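Phosphate-binding protein PstS 2 (PDB 4H1X) probably serves as the solute-binding subunit of the PstSACB ABC transporter, capturing phosphate outside the membrane for import into Streptococcus pneumoniae. Local coordinates at residues G56-V61 with K78-L83; N66-I71 with T259-I264; I186-N191 with I207-R212; A195-V200 with R212-E217. All blocks are in the same frame, centred on the assembly; numbering follows the deposited sequence.

In the fold
From the N terminus, helix 54-63 opens interaction 1, which closes when the chain reaches residues 78-83 and ties the helix to the turn that leads into strand 81-85. Strand 67-72 lies inside that loop, but its contact in interaction 2 is with the C-terminal 259-264, so interactions 1 and 2 cross; they touch where Leu58 and Val57 pack on Ile71. The long loop closed by interaction 2 encloses interactions 3 and 4, whose centres lie about 34 and 35 Å from its own. These two also cross, sharing Arg212: 186-191 meets 207-212 across the intervening strand 155-162 of the second lobe, and 195-200 on helix 193-202 meets 212-217.

Interaction 1 (G56-V61 with K78-L83); sequences GVLSAV and KSVKAL
Val80 sends its two methyl groups against Leu58 and Val61, two residues three positions apart on one side of the helix 54-63. The contact is entirely apolar between side chains. Val80 CG2 meets Leu58 CD2 at 3.7 Å, and Val80 CG1 meets Val61 CG1 also at 3.7 Å, each pair crossing at about a right angle. With CG1 anti to its carbonyl carbon (chi1 -62°), both methyls of Val80 fan out toward the helix. Leu58 starts from a CB that faces neither toward nor away from the loop, and it is the end of its chain that swings CD2 in. Val61 directs its CB toward Val80, and CG1 makes the contact.

One polar atom borders this apolar cluster: the helix carbonyl Leu58 O lies 3.7 Å from Val80 CG1. Polar links lie at the margins, where Val61 O accepts a bond from Asn237 ND2 and Lys81 NZ is held by the carbonyls of Asn240 and Ala242.

Helix 54-63 links strand 49-51 to strand 67-72, both parallel to strand 12-16, as a beta-alpha-beta crossover of the first lobe of the binding-protein fold; Val57 touches Ile14 of strand 12-16 and Leu58 touches Ile71 of strand 67-72. Val80, in the turn leading into strand 81-85, also rests on Val235, and Lys81 pairs through its backbone with Val236 of strand 223-236.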
# COMPACT_ATOMS: atom_id res chain seq x y z
N GLY A 56 4.44 -10.05 12.43
CA GLY A 56 3.75 -10.13 13.71
C GLY A 56 2.30 -10.53 13.51
O GLY A 56 1.79 -11.39 14.25
N VAL A 57 1.64 -9.95 12.48
CA VAL A 57 0.24 -10.29 12.15
C VAL A 57 0.20 -11.77 11.74
O VAL A 57 -0.58 -12.53 12.32
CB VAL A 57 -0.44 -9.37 11.09
CG1 VAL A 57 -1.85 -9.89 10.75
CG2 VAL A 57 -0.55 -7.94 11.60
N LEU A 58 1.08 -12.20 10.81
CA LEU A 58 1.18 -13.60 10.35
C LEU A 58 1.34 -14.57 11.50
O LEU A 58 0.60 -15.55 11.57
CB LEU A 58 2.33 -13.80 9.34
CG LEU A 58 2.09 -13.20 7.96
CD1 LEU A 58 3.36 -13.22 7.14
CD2 LEU A 58 0.99 -13.92 7.23
N SER A 59 2.26 -14.27 12.44
CA SER A 59 2.52 -15.11 13.62
C SER A 59 1.28 -15.21 14.52
O SER A 59 0.96 -16.31 15.01
CB SER A 59 3.70 -14.54 14.41
OG SER A 59 3.85 -15.23 15.64
N ALA A 60 0.63 -14.06 14.81
CA ALA A 60 -0.56 -14.02 15.66
C ALA A 60 -1.72 -14.81 15.04
O ALA A 60 -2.43 -15.52 15.75
CB ALA A 60 -0.98 -12.58 15.90
N VAL A 61 -1.94 -14.66 13.71
CA VAL A 61 -3.05 -15.38 13.04
C VAL A 61 -2.73 -16.89 12.97
O VAL A 61 -3.58 -17.71 13.32
CB VAL A 61 -3.35 -14.78 11.65
CG1 VAL A 61 -4.33 -15.66 10.89
CG2 VAL A 61 -3.87 -13.35 11.78
N LYS A 78 1.41 -19.73 2.96
CA LYS A 78 0.59 -20.92 3.23
C LYS A 78 0.29 -21.12 4.75
O LYS A 78 -0.53 -21.98 5.07
CB LYS A 78 1.30 -22.18 2.69
CG LYS A 78 2.63 -22.48 3.39
CD LYS A 78 3.27 -23.78 2.96
CE LYS A 78 4.72 -23.84 3.39
NZ LYS A 78 4.88 -23.95 4.87
N SER A 79 0.96 -20.36 5.65
CA SER A 79 0.80 -20.49 7.11
C SER A 79 -0.52 -19.87 7.60
O SER A 79 -0.92 -20.08 8.75
CB SER A 79 1.98 -19.86 7.83
OG SER A 79 3.17 -20.57 7.53
N VAL A 80 -1.18 -19.10 6.73
CA VAL A 80 -2.47 -18.48 7.04
C VAL A 80 -3.38 -18.63 5.80
O VAL A 80 -2.89 -18.98 4.71
CB VAL A 80 -2.36 -16.99 7.48
CG1 VAL A 80 -1.55 -16.81 8.77
CG2 VAL A 80 -1.81 -16.12 6.36
N LYS A 81 -4.66 -18.32 5.95
CA LYS A 81 -5.61 -18.42 4.84
C LYS A 81 -6.22 -17.04 4.51
O LYS A 81 -6.78 -16.41 5.39
CB LYS A 81 -6.71 -19.42 5.18
CG LYS A 81 -7.74 -19.56 4.07
CD LYS A 81 -8.66 -20.75 4.26
CE LYS A 81 -9.79 -20.48 5.21
NZ LYS A 81 -10.78 -21.60 5.20
N ALA A 82 -6.12 -16.59 3.26
CA ALA A 82 -6.73 -15.32 2.85
C ALA A 82 -8.23 -15.55 2.59
O ALA A 82 -8.61 -16.50 1.87
CB ALA A 82 -6.06 -14.73 1.61
N LEU A 83 -9.07 -14.70 3.19
CA LEU A 83 -10.51 -14.75 2.95
C LEU A 83 -10.83 -14.16 1.60
O LEU A 83 -10.15 -13.25 1.14
CB LEU A 83 -11.29 -13.96 4.04
CG LEU A 83 -11.28 -14.51 5.47
CD1 LEU A 83 -12.02 -13.56 6.42
CD2 LEU A 83 -11.89 -15.89 5.54

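Interaction 2 (N66-I71 with T259-I264); sequences NAIGYI and TTWDKI
Trp261 brings the indole N-H to the main chain of Asn66: NE1 donates to Asn66 O at 3.0 Å with a nearly straight N-H...O angle of 161°. The oxygen sits in the plane of the indole, at its edge, whereas the donor stands above the carbonyl plane, 44° out of it. Beside this bond the Asn66 side chain crosses the indole obliquely, OD1 lying 4.0 Å from Trp261 CD1, with amide and ring planes 31° apart. At the far end of the indole, Trp261 CH2 meets the CD1 methyl of Ile68 at 4.1 Å. That methyl reaches the ring because CG1 is anti to the backbone N and the chain stays extended.

Strand 67-72 belongs to the first lobe of a two-lobed periplasmic binding protein fold, lying between parallel strand 12-16 and antiparallel strand 223-236; the C-terminal tail returns here to pack against the start of that strand. Trp261 is further flanked by Ile11, Val236 and Asn240. Its short 3-10 turn is stabilised by Ile264 N bonding to Trp261 O at 2.9 Å, and Thr260 OG1 donates to Asp262 OD1 at 2.9 Å. On the strand side, Asn66 and Ile68 are set by backbone bonds with Glu12.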
# COMPACT_ATOMS: atom_id res chain seq x y z
N ASN A 66 -8.81 -18.58 16.38
CA ASN A 66 -9.91 -17.60 16.30
C ASN A 66 -9.49 -16.23 15.78
O ASN A 66 -10.32 -15.30 15.79
CB ASN A 66 -10.51 -17.40 17.68
CG ASN A 66 -11.23 -18.60 18.24
OD1 ASN A 66 -11.82 -19.41 17.51
ND2 ASN A 66 -11.23 -18.73 19.55
N ALA A 67 -8.23 -16.07 15.34
CA ALA A 67 -7.77 -14.74 14.99
C ALA A 67 -8.06 -14.34 13.54
O ALA A 67 -8.25 -15.19 12.65
CB ALA A 67 -6.27 -14.60 15.29
N ILE A 68 -8.11 -13.03 13.31
CA ILE A 68 -8.24 -12.43 11.99
C ILE A 68 -7.37 -11.18 11.95
O ILE A 68 -7.33 -10.42 12.93
CB ILE A 68 -9.72 -12.12 11.61
CG1 ILE A 68 -9.85 -11.69 10.11
CG2 ILE A 68 -10.38 -11.08 12.55
CD1 ILE A 68 -11.32 -11.53 9.70
N GLY A 69 -6.71 -10.97 10.83
CA GLY A 69 -5.84 -9.80 10.68
C GLY A 69 -5.75 -9.39 9.22
O GLY A 69 -6.41 -9.99 8.36
N TYR A 70 -4.96 -8.35 8.94
CA TYR A 70 -4.78 -7.90 7.57
C TYR A 70 -3.30 -7.69 7.30
O TYR A 70 -2.56 -7.23 8.19
CB TYR A 70 -5.61 -6.64 7.23
CG TYR A 70 -5.43 -5.53 8.25
CD1 TYR A 70 -4.33 -4.68 8.20
CD2 TYR A 70 -6.37 -5.33 9.26
CE1 TYR A 70 -4.15 -3.68 9.17
CE2 TYR A 70 -6.19 -4.35 10.23
CZ TYR A 70 -5.10 -3.51 10.17
OH TYR A 70 -4.94 -2.54 11.14
N ILE A 71 -2.86 -8.04 6.10
CA ILE A 71 -1.46 -7.89 5.67
C ILE A 71 -1.40 -7.45 4.22
O ILE A 71 -2.36 -7.64 3.45
CB ILE A 71 -0.68 -9.25 5.81
CG1 ILE A 71 -1.31 -10.36 4.89
CG2 ILE A 71 -0.52 -9.73 7.28
CD1 ILE A 71 -0.62 -11.73 4.82
N THR A 259 -18.84 -10.44 16.62
CA THR A 259 -17.77 -10.96 17.49
C THR A 259 -17.65 -12.48 17.58
O THR A 259 -16.79 -12.95 18.33
CB THR A 259 -17.99 -10.41 18.91
OG1 THR A 259 -19.24 -10.91 19.40
CG2 THR A 259 -17.98 -8.89 18.97
N THR A 260 -18.51 -13.24 16.90
CA THR A 260 -18.40 -14.71 16.96
C THR A 260 -18.32 -15.28 15.56
O THR A 260 -18.97 -14.76 14.65
CB THR A 260 -19.54 -15.32 17.77
OG1 THR A 260 -20.77 -14.80 17.27
CG2 THR A 260 -19.41 -15.06 19.26
N TRP A 261 -17.53 -16.35 15.39
CA TRP A 261 -17.33 -16.97 14.08
C TRP A 261 -18.57 -17.63 13.50
O TRP A 261 -18.71 -17.63 12.28
CB TRP A 261 -16.17 -17.97 14.14
CG TRP A 261 -14.85 -17.27 14.09
CD1 TRP A 261 -13.96 -17.11 15.10
CD2 TRP A 261 -14.33 -16.54 12.97
NE1 TRP A 261 -12.88 -16.37 14.68
CE2 TRP A 261 -13.08 -16.00 13.38
CE3 TRP A 261 -14.78 -16.30 11.66
CZ2 TRP A 261 -12.30 -15.22 12.52
CZ3 TRP A 261 -13.99 -15.54 10.82
CH2 TRP A 261 -12.78 -14.99 11.26
N ASP A 262 -19.50 -18.12 14.35
CA ASP A 262 -20.73 -18.76 13.86
C ASP A 262 -21.61 -17.79 13.03
O ASP A 262 -22.43 -18.26 12.24
CB ASP A 262 -21.54 -19.38 15.03
CG ASP A 262 -22.17 -18.42 16.02
OD1 ASP A 262 -21.63 -17.32 16.21
OD2 ASP A 262 -23.20 -18.80 16.64
N LYS A 263 -21.41 -16.45 13.16
CA LYS A 263 -22.16 -15.44 12.41
C LYS A 263 -21.63 -15.34 10.96
O LYS A 263 -22.29 -14.73 10.10
CB LYS A 263 -22.11 -14.08 13.11
CG LYS A 263 -23.44 -13.66 13.74
CD LYS A 263 -24.22 -12.68 12.84
CE LYS A 263 -25.62 -12.42 13.33
NZ LYS A 263 -26.34 -11.46 12.46
N ILE A 264 -20.45 -15.93 10.69
CA ILE A 264 -19.82 -15.94 9.36
C ILE A 264 -20.08 -17.32 8.75
O ILE A 264 -19.54 -18.32 9.24
CB ILE A 264 -18.30 -15.57 9.43
CG1 ILE A 264 -18.04 -14.19 10.11
CG2 ILE A 264 -17.62 -15.69 8.05
CD1 ILE A 264 -18.61 -12.95 9.41

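Interaction 3 (I186-N191 with I207-R212); sequences IDITSN and IGMVSR
The terminal methyl of selenomethionine Met209 carries this contact, meeting Ile188 and the main chain of Thr189 together. Its CE approaches the CG2 branch of Ile188 to 3.8 Å, and the two side chains cross at about a right angle, so the Met209 chain ends on the flank of Ile188 without running alongside it. The conformation of Met209 explains the reach. CB points toward the strand 183-190, and the chain stays straight from CA to the selenium (chi2 178°); a bend about the last torsion (chi3 -71°) then swings the methyl round. In Ile188 it is CG2, anti to the backbone N, that receives CE, while CG1 runs off beside the backbone N.

The same CE lies 3.6 Å from Thr189 O, a van der Waals approach of a methyl to a peptide carbonyl. Thr189 contributes through this backbone oxygen; its CB stays 6.3 Å from Met209 CE. No hydrogen bond joins the two segments, whose nearest CA atoms, those of Ile188 and Ile207, are 9.5 Å apart.

That spacing reflects a beta-alpha-beta crossover: strand 183-190, helix 193-202 and strand 207-210 follow one another, and both strands run parallel to strand 155-162, which lies between them. Met209 therefore reaches past the middle strand, packing on Val160 of it. On this side of the sheet helix 164-180 covers the contact, with Met170 touching both Ile188 and Met209, while Val210 rests against Ile197 of helix 193-202.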
# COMPACT_ATOMS: atom_id res chain seq x y z
N ILE A 186 19.93 10.11 -4.11
CA ILE A 186 18.47 10.18 -3.99
C ILE A 186 18.13 10.21 -2.50
O ILE A 186 18.44 9.25 -1.81
CB ILE A 186 17.73 9.03 -4.76
CG1 ILE A 186 18.01 9.08 -6.30
CG2 ILE A 186 16.21 9.12 -4.48
CD1 ILE A 186 17.51 7.83 -7.13
N ASP A 187 17.51 11.30 -2.03
CA ASP A 187 17.03 11.45 -0.66
C ASP A 187 15.54 11.11 -0.64
O ASP A 187 14.78 11.63 -1.48
CB ASP A 187 17.21 12.89 -0.15
CG ASP A 187 18.62 13.37 0.17
OD1 ASP A 187 19.58 12.61 -0.05
OD2 ASP A 187 18.75 14.52 0.63
N ILE A 188 15.13 10.24 0.27
CA ILE A 188 13.72 9.89 0.33
C ILE A 188 13.21 10.32 1.70
O ILE A 188 13.69 9.81 2.71
CB ILE A 188 13.52 8.37 0.08
CG1 ILE A 188 14.04 7.98 -1.33
CG2 ILE A 188 12.05 8.00 0.30
CD1 ILE A 188 14.32 6.51 -1.56
N THR A 189 12.23 11.22 1.71
CA THR A 189 11.66 11.72 2.95
C THR A 189 10.29 11.13 3.15
O THR A 189 9.41 11.32 2.30
CB THR A 189 11.62 13.25 2.95
OG1 THR A 189 12.95 13.75 2.81
CG2 THR A 189 10.97 13.82 4.21
N SER A 190 10.11 10.43 4.27
CA SER A 190 8.83 9.85 4.65
C SER A 190 8.11 10.80 5.59
O SER A 190 8.66 11.16 6.63
CB SER A 190 9.03 8.51 5.35
OG SER A 190 9.71 7.59 4.53
N ASN A 191 6.90 11.22 5.22
CA ASN A 191 6.09 12.05 6.11
C ASN A 191 4.61 11.67 5.91
O ASN A 191 4.01 11.05 6.80
CB ASN A 191 6.39 13.55 5.94
CG ASN A 191 6.62 14.06 4.54
OD1 ASN A 191 6.11 13.51 3.55
ND2 ASN A 191 7.36 15.15 4.42
N ILE A 207 9.91 14.73 -6.73
CA ILE A 207 8.85 13.73 -6.92
C ILE A 207 8.15 13.51 -5.58
O ILE A 207 8.82 13.43 -4.54
CB ILE A 207 9.48 12.41 -7.46
CG1 ILE A 207 10.18 12.64 -8.83
CG2 ILE A 207 8.42 11.30 -7.61
CD1 ILE A 207 11.19 11.51 -9.24
N GLY A 208 6.84 13.37 -5.64
CA GLY A 208 6.02 13.09 -4.46
C GLY A 208 5.52 11.67 -4.50
O GLY A 208 5.33 11.10 -5.58
N MSE A 209 5.28 11.09 -3.31
CA MSE A 209 4.76 9.74 -3.13
C MSE A 209 3.42 9.83 -2.42
O MSE A 209 3.34 10.42 -1.34
CB MSE A 209 5.70 8.84 -2.31
CG MSE A 209 7.14 8.82 -2.80
SE MSE A 209 8.22 7.68 -1.60
CE MSE A 209 8.29 8.77 0.01
N VAL A 210 2.39 9.27 -3.03
CA VAL A 210 0.99 9.36 -2.56
C VAL A 210 0.40 7.95 -2.62
O VAL A 210 0.33 7.38 -3.69
CB VAL A 210 0.21 10.39 -3.45
CG1 VAL A 210 -1.27 10.46 -3.05
CG2 VAL A 210 0.86 11.78 -3.39
N SER A 211 -0.01 7.39 -1.47
CA SER A 211 -0.52 6.00 -1.45
C SER A 211 -2.06 5.94 -1.50
O SER A 211 -2.68 5.10 -0.85
CB SER A 211 -0.00 5.29 -0.19
OG SER A 211 -0.21 6.13 0.93
N ARG A 212 -2.66 6.81 -2.32
CA ARG A 212 -4.12 6.90 -2.48
C ARG A 212 -4.41 7.72 -3.71
O ARG A 212 -3.49 8.29 -4.30
CB ARG A 212 -4.75 7.57 -1.24
CG ARG A 212 -4.17 8.95 -0.92
CD ARG A 212 -4.96 9.75 0.12
NE ARG A 212 -4.24 10.95 0.58
CZ ARG A 212 -4.17 12.10 -0.10
NH1 ARG A 212 -4.74 12.20 -1.29
NH2 ARG A 212 -3.51 13.14 0.40

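Interaction 4 (A195-V200 with R212-E217); sequences AGITAV and RELTPE
Ile197 extends its CD1 methyl from the helix 193-202 to a spot where Arg212 and Leu214 come together. Its chain is stretched, with CG1 anti to the carbonyl carbon and CD1 continuing outward, so the tip carries the whole contact. CD1 lies 4.2 Å from Leu214 CG and 4.1 Å from Arg212 NH2, both rather loose van der Waals separations.

Leu214 turns its branching carbon to the methyl. CG stands beside the backbone N, with chi1 at -85°, and the two chains slide past each other in opposite directions. Arg212 comes in roughly at right angles to that and crosses Ile197 at about a right angle. Its first torsion of 55° sets CG between the backbone N and the carbonyl carbon; from there the arm runs extended to NE, and the turn of the guanidinium about its last torsion brings NH1 to Glu213 O at 3.2 Å. That oxygen lies close to the guanidinium plane, although the N-H...O angle is a bent 146°.

NH1 has its stronger partner in Glu218, through a salt bridge to OE1. Glu218 OE1 also accepts from the backbone N of Thr215, whose side chain caps the start of helix 216-219, so the capping box and the arginine share one carboxylate oxygen.

Ile197 thus offers the guanidinium only a methyl, while Ser193 and Ser194 at the start of the same helix also touch the arginine: NH1 is held by Glu213 O and Glu218, and Ile197 and Leu214 bury an apolar patch beside it.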
# COMPACT_ATOMS: atom_id res chain seq x y z
N ALA A 195 1.87 15.91 2.58
CA ALA A 195 3.16 16.62 2.65
C ALA A 195 3.99 16.44 1.36
O ALA A 195 4.62 17.39 0.91
CB ALA A 195 3.97 16.18 3.86
N GLY A 196 3.88 15.27 0.73
CA GLY A 196 4.55 14.99 -0.55
C GLY A 196 3.99 15.85 -1.67
O GLY A 196 4.74 16.43 -2.47
N ILE A 197 2.65 15.93 -1.77
CA ILE A 197 1.99 16.77 -2.80
C ILE A 197 2.42 18.24 -2.62
O ILE A 197 2.82 18.89 -3.59
CB ILE A 197 0.44 16.61 -2.69
CG1 ILE A 197 0.02 15.20 -3.11
CG2 ILE A 197 -0.29 17.68 -3.54
CD1 ILE A 197 -1.35 14.77 -2.64
N THR A 198 2.34 18.75 -1.38
CA THR A 198 2.73 20.13 -1.05
C THR A 198 4.21 20.39 -1.45
O THR A 198 4.49 21.41 -2.08
CB THR A 198 2.46 20.40 0.41
OG1 THR A 198 1.05 20.33 0.63
CG2 THR A 198 2.98 21.77 0.86
N ALA A 199 5.11 19.44 -1.14
CA ALA A 199 6.55 19.56 -1.43
C ALA A 199 6.78 19.68 -2.92
O ALA A 199 7.57 20.52 -3.34
CB ALA A 199 7.30 18.36 -0.86
N VAL A 200 6.02 18.92 -3.74
CA VAL A 200 6.18 18.99 -5.19
C VAL A 200 5.71 20.37 -5.69
O VAL A 200 6.42 21.02 -6.45
CB VAL A 200 5.44 17.83 -5.93
CG1 VAL A 200 5.37 18.08 -7.43
CG2 VAL A 200 6.11 16.49 -5.65
N ARG A 212 -2.66 6.81 -2.32
CA ARG A 212 -4.12 6.90 -2.48
C ARG A 212 -4.41 7.72 -3.71
O ARG A 212 -3.49 8.29 -4.30
CB ARG A 212 -4.75 7.57 -1.24
CG ARG A 212 -4.17 8.95 -0.92
CD ARG A 212 -4.96 9.75 0.12
NE ARG A 212 -4.24 10.95 0.58
CZ ARG A 212 -4.17 12.10 -0.10
NH1 ARG A 212 -4.74 12.20 -1.29
NH2 ARG A 212 -3.51 13.14 0.40
N GLU A 213 -5.69 7.81 -4.09
CA GLU A 213 -6.07 8.66 -5.21
C GLU A 213 -5.88 10.12 -4.77
O GLU A 213 -6.00 10.41 -3.57
CB GLU A 213 -7.54 8.38 -5.61
CG GLU A 213 -7.96 8.95 -6.96
CD GLU A 213 -9.42 8.76 -7.34
OE1 GLU A 213 -10.13 8.00 -6.64
OE2 GLU A 213 -9.86 9.40 -8.32
N LEU A 214 -5.55 11.01 -5.70
CA LEU A 214 -5.41 12.43 -5.37
C LEU A 214 -6.78 13.07 -5.48
O LEU A 214 -7.57 12.65 -6.32
CB LEU A 214 -4.45 13.11 -6.36
CG LEU A 214 -2.94 13.03 -6.06
CD1 LEU A 214 -2.41 11.65 -6.35
CD2 LEU A 214 -2.20 14.02 -6.93
N THR A 215 -7.07 14.07 -4.68
CA THR A 215 -8.33 14.81 -4.78
C THR A 215 -8.25 15.73 -6.00
O THR A 215 -7.13 16.08 -6.40
CB THR A 215 -8.57 15.64 -3.51
OG1 THR A 215 -7.61 16.70 -3.44
CG2 THR A 215 -8.57 14.79 -2.24
N PRO A 216 -9.38 16.23 -6.54
CA PRO A 216 -9.30 17.18 -7.66
C PRO A 216 -8.40 18.39 -7.32
O PRO A 216 -7.61 18.80 -8.16
CB PRO A 216 -10.75 17.60 -7.87
CG PRO A 216 -11.54 16.39 -7.41
CD PRO A 216 -10.79 15.90 -6.21
N GLU A 217 -8.46 18.91 -6.07
CA GLU A 217 -7.63 20.06 -5.67
C GLU A 217 -6.13 19.68 -5.66
O GLU A 217 -5.29 20.45 -6.15
CB GLU A 217 -8.06 20.60 -4.29
CG GLU A 217 -7.46 21.96 -3.96
CD GLU A 217 -7.82 22.62 -2.64
OE1 GLU A 217 -8.87 22.27 -2.04
OE2 GLU A 217 -7.07 23.54 -2.22